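Long-range contacts in BH2092 protein (Bacillus halodurans, PDB 3NHV), which is of unknown function but carries a rhodanese-like domain, the fold of many sulfurtransferases: residues D38-E43 against T77-P82; G107-R112 against A126-N131. All coordinates share one frame; numbering follows the deposited sequence.

In the fold
Contact 1 lies in the core and contact 2 at the surface, with centres about 9 Å apart. In contact 1, residues 38-43 and 77-82 follow two neighbouring strands of the parallel sheet off their C-terminal ends; a buried aspartate, a tyrosine and an arginine are held by charge, hydrogen bonds and aromatic faces. Contact 2 pairs helix 107-113 with an irregular later segment, and there an arginine reads backbone carbonyls while L128 and F129 pack against the helix. The two meet where the loop after strand 74-78 reaches the start of helix 107-113: W80 O probably accepts from E109 N, and the rings of W80 and W130 also touch.

Contact 1. Residues D38-E43 against T77-P82; sequences DVRDAE and TYCWGP
R40 stands its guanidinium nearly on edge over the six-membered ring of W80, the two planes 75° apart. CZ lies 4.0 Å from the centroid of that ring, close to its normal, in a cation-pi contact, and NH2 dips to 3.1 Å from W80 CH2. A bend at chi3 (80°) brings NE over the indole, while the aliphatic CG makes a CH-pi contact with its five-membered ring; arginine suits the place because it offers both methylenes and charge. The other side of the charge is met by D38, whose OD2 takes R40 NH1 at 3.0 Å through its syn lone pair in a salt bridge. OD2 also accepts from Y78 OH in a very short hydrogen bond, and D38 CA lies over a face of the Y78 ring, 4.0 Å from its centroid. D38 OD1 accepts from R40 N at 2.9 Å, closing an Asx turn that fixes the carboxylate. Further out, R40 NH1 reaches C48 O, and Y78 OH pairs with I50 N, giving these buried polar atoms second partners. The backbones join through V39 N donating to Y78 O at 3.3 Å. The D-V-R sequence is a rhodanese hallmark, and C79, here in a disulfide with C84, stands where the catalytic cysteine of active relatives probably falls. D38 and Y78 form a parallel bridge between strands 34-38 and 74-78. On their side of the sheet Y78 meets I108 of helix 107-113, whereas V39 and T77 both pack against A90 of helix 86-96.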
ATOM      1  N   ASP B  38      -7.470  -1.651  17.548  1.00 46.02           N
ATOM      2  CA  ASP B  38      -7.862  -0.533  16.684  1.00 43.00           C
ATOM      3  C   ASP B  38      -7.105   0.667  17.242  1.00 44.99           C
ATOM      4  O   ASP B  38      -7.299   1.045  18.395  1.00 51.24           O
ATOM      5  CB  ASP B  38      -9.370  -0.282  16.775  1.00 36.18           C
ATOM      6  CG  ASP B  38      -9.865   0.707  15.732  1.00 44.60           C
ATOM      7  OD1 ASP B  38      -9.167   1.710  15.467  1.00 45.37           O
ATOM      8  OD2 ASP B  38     -10.966   0.486  15.183  1.00 41.42           O
ATOM      9  N   VAL B  39      -6.242   1.251  16.421  1.00 44.80           N
ATOM     10  CA  VAL B  39      -5.409   2.382  16.811  1.00 41.15           C
ATOM     11  C   VAL B  39      -5.995   3.753  16.489  1.00 42.08           C
ATOM     12  O   VAL B  39      -5.431   4.779  16.873  1.00 43.40           O
ATOM     13  CB  VAL B  39      -4.032   2.269  16.121  1.00 46.14           C
ATOM     14  CG1 VAL B  39      -3.212   3.509  16.360  1.00 57.16           C
ATOM     15  CG2 VAL B  39      -3.303   1.036  16.634  1.00 47.36           C
ATOM     16  N   ARG B  40      -7.114   3.786  15.780  1.00 37.30           N
ATOM     17  CA  ARG B  40      -7.715   5.067  15.422  1.00 44.56           C
ATOM     18  C   ARG B  40      -8.273   5.791  16.647  1.00 49.83           C
ATOM     19  O   ARG B  40      -8.087   5.363  17.787  1.00 49.29           O
ATOM     20  CB  ARG B  40      -8.849   4.867  14.414  1.00 45.95           C
ATOM     21  CG  ARG B  40      -8.505   4.018  13.207  1.00 44.25           C
ATOM     22  CD  ARG B  40      -9.648   3.047  12.933  1.00 44.03           C
ATOM     23  NE  ARG B  40     -10.778   3.629  12.214  1.00 38.43           N
ATOM     24  CZ  ARG B  40     -12.048   3.318  12.463  1.00 40.78           C
ATOM     25  NH1 ARG B  40     -12.344   2.452  13.423  1.00 36.70           N
ATOM     26  NH2 ARG B  40     -13.022   3.840  11.725  1.00 45.70           N
ATOM     27  N   ASP B  41      -8.965   6.896  16.392  1.00 59.60           N
ATOM     28  CA  ASP B  41      -9.580   7.686  17.450  1.00 61.43           C
ATOM     29  C   ASP B  41     -10.677   6.882  18.138  1.00 59.39           C
ATOM     30  O   ASP B  41     -11.427   6.165  17.476  1.00 64.83           O
ATOM     31  CB  ASP B  41     -10.219   8.939  16.876  1.00 65.44           C
ATOM     32  CG  ASP B  41     -10.994   9.703  17.918  1.00 85.50           C
ATOM     33  OD1 ASP B  41     -10.385  10.562  18.594  1.00 93.14           O
ATOM     34  OD2 ASP B  41     -12.209   9.424  18.085  1.00 86.30           O
ATOM     35  N   ALA B  42     -10.796   7.029  19.456  1.00 58.27           N
ATOM     36  CA  ALA B  42     -11.814   6.305  20.225  1.00 53.74           C
ATOM     37  C   ALA B  42     -13.211   6.386  19.617  1.00 57.55           C
ATOM     38  O   ALA B  42     -13.897   5.373  19.478  1.00 55.33           O
ATOM     39  CB  ALA B  42     -11.855   6.828  21.655  1.00 44.02           C
ATOM     40  N   GLU B  43     -13.631   7.595  19.258  1.00 62.13           N
ATOM     41  CA  GLU B  43     -14.955   7.804  18.687  1.00 66.40           C
ATOM     42  C   GLU B  43     -15.156   6.925  17.452  1.00 69.49           C
ATOM     43  O   GLU B  43     -16.199   6.283  17.303  1.00 68.74           O
ATOM     44  CB  GLU B  43     -15.133   9.281  18.320  1.00 72.73           C
ATOM     45  CG  GLU B  43     -16.580   9.750  18.206  1.00 87.60           C
ATOM     46  CD  GLU B  43     -17.321   9.731  19.550  1.00 95.23           C
ATOM     47  OE1 GLU B  43     -16.754  10.222  20.560  1.00 88.36           O
ATOM     48  OE2 GLU B  43     -18.479   9.231  19.586  1.00 94.62           O
ATOM     49  N   THR B  77      -2.331  -4.474  14.607  1.00 39.10           N
ATOM     50  CA  THR B  77      -2.834  -3.109  14.600  1.00 42.18           C
ATOM     51  C   THR B  77      -3.486  -2.766  13.279  1.00 38.17           C
ATOM     52  O   THR B  77      -3.089  -3.280  12.240  1.00 39.26           O
ATOM     53  CB  THR B  77      -1.696  -2.100  14.832  1.00 49.86           C
ATOM     54  OG1 THR B  77      -0.761  -2.191  13.751  1.00 50.08           O
ATOM     55  CG2 THR B  77      -0.972  -2.403  16.139  1.00 49.21           C
ATOM     56  N   TYR B  78      -4.490  -1.898  13.313  1.00 39.77           N
ATOM     57  CA  TYR B  78      -5.128  -1.480  12.076  1.00 39.58           C
ATOM     58  C   TYR B  78      -5.636  -0.050  12.199  1.00 41.58           C
ATOM     59  O   TYR B  78      -6.119   0.361  13.256  1.00 47.66           O
ATOM     60  CB  TYR B  78      -6.260  -2.444  11.686  1.00 45.79           C
ATOM     61  CG  TYR B  78      -7.570  -2.251  12.416  1.00 46.49           C
ATOM     62  CD1 TYR B  78      -8.458  -1.248  12.042  1.00 41.69           C
ATOM     63  CD2 TYR B  78      -7.932  -3.092  13.464  1.00 45.59           C
ATOM     64  CE1 TYR B  78      -9.673  -1.093  12.686  1.00 45.14           C
ATOM     65  CE2 TYR B  78      -9.144  -2.947  14.116  1.00 39.15           C
ATOM     66  CZ  TYR B  78     -10.012  -1.948  13.723  1.00 41.09           C
ATOM     67  OH  TYR B  78     -11.230  -1.822  14.353  1.00 36.11           O
ATOM     68  N   CYS B  79      -5.481   0.709  11.119  1.00 43.83           N
ATOM     69  CA  CYS B  79      -5.922   2.095  11.060  1.00 40.64           C
ATOM     70  C   CYS B  79      -7.036   2.153  10.023  1.00 45.21           C
ATOM     71  O   CYS B  79      -7.684   1.148   9.760  1.00 44.82           O
ATOM     72  CB  CYS B  79      -4.764   3.021  10.656  1.00 49.93           C
ATOM     73  SG  CYS B  79      -5.287   4.748  10.331  1.00 83.65           S
ATOM     74  N   TRP B  80      -7.265   3.316   9.428  1.00 43.70           N
ATOM     75  CA  TRP B  80      -8.316   3.439   8.439  1.00 46.59           C
ATOM     76  C   TRP B  80      -8.067   2.615   7.196  1.00 47.23           C
ATOM     77  O   TRP B  80      -8.897   1.788   6.827  1.00 52.74           O
ATOM     78  CB  TRP B  80      -8.522   4.896   8.040  1.00 51.42           C
ATOM     79  CG  TRP B  80      -9.173   5.694   9.108  1.00 55.06           C
ATOM     80  CD1 TRP B  80      -8.554   6.378  10.115  1.00 57.89           C
ATOM     81  CD2 TRP B  80     -10.578   5.862   9.310  1.00 47.82           C
ATOM     82  NE1 TRP B  80      -9.491   6.963  10.932  1.00 56.44           N
ATOM     83  CE2 TRP B  80     -10.742   6.661  10.462  1.00 53.78           C
ATOM     84  CE3 TRP B  80     -11.717   5.410   8.633  1.00 52.12           C
ATOM     85  CZ2 TRP B  80     -11.997   7.027  10.950  1.00 48.59           C
ATOM     86  CZ3 TRP B  80     -12.972   5.774   9.120  1.00 55.76           C
ATOM     87  CH2 TRP B  80     -13.099   6.574  10.270  1.00 55.65           C
ATOM     88  N   GLY B  81      -6.926   2.842   6.552  1.00 47.50           N
ATOM     89  CA  GLY B  81      -6.605   2.107   5.338  1.00 52.80           C
ATOM     90  C   GLY B  81      -5.204   2.338   4.787  1.00 54.09           C
ATOM     91  O   GLY B  81      -4.306   2.774   5.511  1.00 47.58           O
ATOM     92  N   PRO B  82      -4.995   2.061   3.487  1.00 54.11           N
ATOM     93  CA  PRO B  82      -3.728   2.205   2.757  1.00 54.36           C
ATOM     94  C   PRO B  82      -3.028   3.547   2.918  1.00 52.02           C
ATOM     95  O   PRO B  82      -1.803   3.620   2.972  1.00 41.46           O
ATOM     96  CB  PRO B  82      -4.138   1.972   1.304  1.00 49.85           C
ATOM     97  CG  PRO B  82      -5.283   1.051   1.423  1.00 53.62           C
ATOM     98  CD  PRO B  82      -6.068   1.630   2.575  1.00 47.93           C
TER

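Contact 2. Residues G107-R112 against A126-N131; sequences GIEYWR and ADLFWN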
ATOM      1  N   GLY B 107      -6.424  -1.878   6.387  1.00 48.87           N
ATOM      2  CA  GLY B 107      -7.184  -1.277   7.468  1.00 49.63           C
ATOM      3  C   GLY B 107      -8.629  -1.738   7.470  1.00 53.38           C
ATOM      4  O   GLY B 107      -8.957  -2.791   6.919  1.00 56.37           O
ATOM      5  N   ILE B 108      -9.499  -0.945   8.085  1.00 46.83           N
ATOM      6  CA  ILE B 108     -10.906  -1.288   8.165  1.00 40.60           C
ATOM      7  C   ILE B 108     -11.585  -0.963   6.846  1.00 39.00           C
ATOM      8  O   ILE B 108     -12.644  -1.494   6.530  1.00 38.13           O
ATOM      9  CB  ILE B 108     -11.598  -0.520   9.317  1.00 52.93           C
ATOM     10  CG1 ILE B 108     -13.014  -1.063   9.535  1.00 54.99           C
ATOM     11  CG2 ILE B 108     -11.629   0.972   9.009  1.00 42.53           C
ATOM     12  CD1 ILE B 108     -13.689  -0.522  10.788  1.00 61.08           C
ATOM     13  N   GLU B 109     -10.963  -0.086   6.074  1.00 38.57           N
ATOM     14  CA  GLU B 109     -11.520   0.276   4.796  1.00 42.56           C
ATOM     15  C   GLU B 109     -11.679  -0.970   3.927  1.00 44.72           C
ATOM     16  O   GLU B 109     -12.777  -1.291   3.487  1.00 54.77           O
ATOM     17  CB  GLU B 109     -10.623   1.276   4.086  1.00 40.12           C
ATOM     18  CG  GLU B 109     -11.078   1.535   2.676  1.00 44.73           C
ATOM     19  CD  GLU B 109     -10.100   2.361   1.890  1.00 47.47           C
ATOM     20  OE1 GLU B 109     -10.264   2.428   0.655  1.00 49.22           O
ATOM     21  OE2 GLU B 109      -9.178   2.943   2.506  1.00 53.00           O
ATOM     22  N   TYR B 110     -10.591  -1.685   3.682  1.00 43.40           N
ATOM     23  CA  TYR B 110     -10.684  -2.873   2.853  1.00 46.08           C
ATOM     24  C   TYR B 110     -11.325  -4.060   3.559  1.00 47.58           C
ATOM     25  O   TYR B 110     -11.722  -5.031   2.917  1.00 53.75           O
ATOM     26  CB  TYR B 110      -9.305  -3.225   2.285  1.00 46.74           C
ATOM     27  CG  TYR B 110      -9.027  -2.504   0.979  1.00 62.64           C
ATOM     28  CD1 TYR B 110      -9.407  -3.068  -0.247  1.00 61.58           C
ATOM     29  CD2 TYR B 110      -8.461  -1.222   0.965  1.00 57.48           C
ATOM     30  CE1 TYR B 110      -9.237  -2.374  -1.451  1.00 56.01           C
ATOM     31  CE2 TYR B 110      -8.289  -0.521  -0.238  1.00 55.68           C
ATOM     32  CZ  TYR B 110      -8.682  -1.105  -1.435  1.00 54.94           C
ATOM     33  OH  TYR B 110      -8.536  -0.416  -2.615  1.00 66.26           O
ATOM     34  N   TRP B 111     -11.449  -3.980   4.879  1.00 51.60           N
ATOM     35  CA  TRP B 111     -12.083  -5.055   5.628  1.00 46.16           C
ATOM     36  C   TRP B 111     -13.565  -5.040   5.290  1.00 49.69           C
ATOM     37  O   TRP B 111     -14.184  -6.086   5.075  1.00 47.18           O
ATOM     38  CB  TRP B 111     -11.892  -4.853   7.128  1.00 47.03           C
ATOM     39  CG  TRP B 111     -12.758  -5.739   7.930  1.00 47.41           C
ATOM     40  CD1 TRP B 111     -14.033  -5.482   8.340  1.00 42.25           C
ATOM     41  CD2 TRP B 111     -12.456  -7.071   8.359  1.00 46.22           C
ATOM     42  NE1 TRP B 111     -14.547  -6.573   8.993  1.00 42.27           N
ATOM     43  CE2 TRP B 111     -13.603  -7.562   9.021  1.00 44.34           C
ATOM     44  CE3 TRP B 111     -11.332  -7.896   8.244  1.00 39.88           C
ATOM     45  CZ2 TRP B 111     -13.656  -8.848   9.569  1.00 46.44           C
ATOM     46  CZ3 TRP B 111     -11.382  -9.177   8.789  1.00 43.53           C
ATOM     47  CH2 TRP B 111     -12.537  -9.640   9.443  1.00 41.93           C
ATOM     48  N   ARG B 112     -14.124  -3.837   5.238  1.00 47.80           N
ATOM     49  CA  ARG B 112     -15.529  -3.662   4.915  1.00 47.26           C
ATOM     50  C   ARG B 112     -15.756  -3.885   3.418  1.00 45.93           C
ATOM     51  O   ARG B 112     -16.742  -4.502   3.030  1.00 53.87           O
ATOM     52  CB  ARG B 112     -15.993  -2.261   5.340  1.00 55.13           C
ATOM     53  CG  ARG B 112     -15.975  -2.027   6.852  1.00 52.56           C
ATOM     54  CD  ARG B 112     -16.159  -0.556   7.178  1.00 51.20           C
ATOM     55  NE  ARG B 112     -17.454  -0.065   6.722  1.00 56.25           N
ATOM     56  CZ  ARG B 112     -17.813   1.215   6.696  1.00 59.89           C
ATOM     57  NH1 ARG B 112     -16.979   2.163   7.102  1.00 58.89           N
ATOM     58  NH2 ARG B 112     -19.018   1.548   6.260  1.00 54.09           N
ATOM     59  N   ALA B 126     -21.354   3.860   9.121  1.00 63.33           N
ATOM     60  CA  ALA B 126     -20.290   4.782   9.499  1.00 68.21           C
ATOM     61  C   ALA B 126     -19.496   5.213   8.267  1.00 70.24           C
ATOM     62  O   ALA B 126     -19.584   4.587   7.210  1.00 70.53           O
ATOM     63  CB  ALA B 126     -19.365   4.117  10.499  1.00 69.77           C
ATOM     64  N   ASP B 127     -18.724   6.287   8.402  1.00 69.34           N
ATOM     65  CA  ASP B 127     -17.929   6.768   7.286  1.00 68.23           C
ATOM     66  C   ASP B 127     -16.890   5.741   6.886  1.00 67.94           C
ATOM     67  O   ASP B 127     -16.352   5.021   7.727  1.00 68.59           O
ATOM     68  CB  ASP B 127     -17.248   8.085   7.627  1.00 73.45           C
ATOM     69  CG  ASP B 127     -18.214   9.247   7.614  1.00 84.71           C
ATOM     70  OD1 ASP B 127     -19.136   9.226   6.766  1.00 87.83           O
ATOM     71  OD2 ASP B 127     -18.049  10.176   8.433  1.00 85.64           O
ATOM     72  N   LEU B 128     -16.610   5.672   5.593  1.00 62.47           N
ATOM     73  CA  LEU B 128     -15.644   4.717   5.091  1.00 54.04           C
ATOM     74  C   LEU B 128     -14.240   5.286   5.134  1.00 51.32           C
ATOM     75  O   LEU B 128     -13.286   4.570   5.413  1.00 48.29           O
ATOM     76  CB  LEU B 128     -16.003   4.322   3.663  1.00 52.52           C
ATOM     77  CG  LEU B 128     -15.094   3.286   3.009  1.00 52.32           C
ATOM     78  CD1 LEU B 128     -14.999   2.029   3.867  1.00 52.71           C
ATOM     79  CD2 LEU B 128     -15.649   2.960   1.641  1.00 54.86           C
ATOM     80  N   PHE B 129     -14.120   6.580   4.867  1.00 54.33           N
ATOM     81  CA  PHE B 129     -12.818   7.230   4.865  1.00 52.48           C
ATOM     82  C   PHE B 129     -12.660   8.253   5.989  1.00 53.76           C
ATOM     83  O   PHE B 129     -13.637   8.740   6.549  1.00 57.12           O
ATOM     84  CB  PHE B 129     -12.581   7.950   3.539  1.00 55.57           C
ATOM     85  CG  PHE B 129     -12.747   7.085   2.331  1.00 58.97           C
ATOM     86  CD1 PHE B 129     -13.961   7.045   1.653  1.00 65.29           C
ATOM     87  CD2 PHE B 129     -11.679   6.338   1.846  1.00 60.75           C
ATOM     88  CE1 PHE B 129     -14.110   6.270   0.497  1.00 74.10           C
ATOM     89  CE2 PHE B 129     -11.813   5.560   0.696  1.00 68.07           C
ATOM     90  CZ  PHE B 129     -13.032   5.526   0.016  1.00 76.40           C
ATOM     91  N   TRP B 130     -11.409   8.576   6.296  1.00 53.89           N
ATOM     92  CA  TRP B 130     -11.081   9.564   7.310  1.00 57.21           C
ATOM     93  C   TRP B 130     -11.437  10.939   6.741  1.00 60.71           C
ATOM     94  O   TRP B 130     -11.115  11.233   5.586  1.00 53.69           O
ATOM     95  CB  TRP B 130      -9.588   9.511   7.610  1.00 58.84           C
ATOM     96  CG  TRP B 130      -9.126  10.528   8.605  1.00 66.92           C
ATOM     97  CD1 TRP B 130      -9.455  10.586   9.929  1.00 70.52           C
ATOM     98  CD2 TRP B 130      -8.212  11.611   8.372  1.00 67.98           C
ATOM     99  NE1 TRP B 130      -8.799  11.629  10.538  1.00 68.01           N
ATOM    100  CE2 TRP B 130      -8.029  12.275   9.606  1.00 70.37           C
ATOM    101  CE3 TRP B 130      -7.527  12.081   7.243  1.00 66.83           C
ATOM    102  CZ2 TRP B 130      -7.190  13.387   9.744  1.00 65.47           C
ATOM    103  CZ3 TRP B 130      -6.692  13.188   7.381  1.00 69.49           C
ATOM    104  CH2 TRP B 130      -6.532  13.826   8.624  1.00 70.38           C
ATOM    105  N   ASN B 131     -12.099  11.773   7.547  1.00 66.70           N
ATOM    106  CA  ASN B 131     -12.508  13.120   7.123  1.00 66.82           C
ATOM    107  C   ASN B 131     -11.520  14.175   7.615  1.00 64.83           C
ATOM    108  O   ASN B 131     -11.451  14.473   8.807  1.00 65.71           O
ATOM    109  CB  ASN B 131     -13.902  13.450   7.665  1.00 65.06           C
ATOM    110  CG  ASN B 131     -14.593  14.557   6.879  1.00 66.82           C
ATOM    111  OD1 ASN B 131     -13.986  15.578   6.538  1.00 73.31           O
ATOM    112  ND2 ASN B 131     -15.878  14.362   6.602  1.00 59.26           N
TER
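R112 reaches from the helix to two successive carbonyls of segment 126-131. NH1 donates to D127 O at 3.0 Å and NH2 to A126 O at 3.2 Å, so one guanidinium gathers two carbonyl oxygens of an irregular segment. D127 O lies in the guanidinium plane, but the donor sits well above the plane of that carbonyl and the N-H bends to 134°; the bond to A126 O is straighter, at 153°. Arginine fits because its two terminal nitrogens can each serve one of these two oxygens, which the backbone turns to the same guanidinium. A lysine in its place, with a single nitrogen and no flat pair of donors, would probably not serve both carbonyls in this way, and one is likely to lose its donor. L128 completes the grip: CG lies anti to the backbone N, and the turn at chi2 (55°) sets CD1 over one face of the guanidinium, 3.8 Å from NH1, while CD1 also packs on E109 CA at 4.0 Å. A leucine can thus serve the charged group and the helix backbone together. The extended chain of E109 brings OE1 to 3.5 Å from F129 CE2, a packing contact; its polar partners are elsewhere, K113 through a salt bridge and Y110 OH of the second subunit through a hydrogen bond. The Y110 OH of this same chain bonds E109 OE1 of the third subunit, so the helix takes part in the same link with both neighbours. The helix follows strand 100-105 with a glycine at positive phi and a tryptophan four residues on, as in the G-G-x-x-x-W signature that closes rhodanese domains; here the later chain folds back across that final helix.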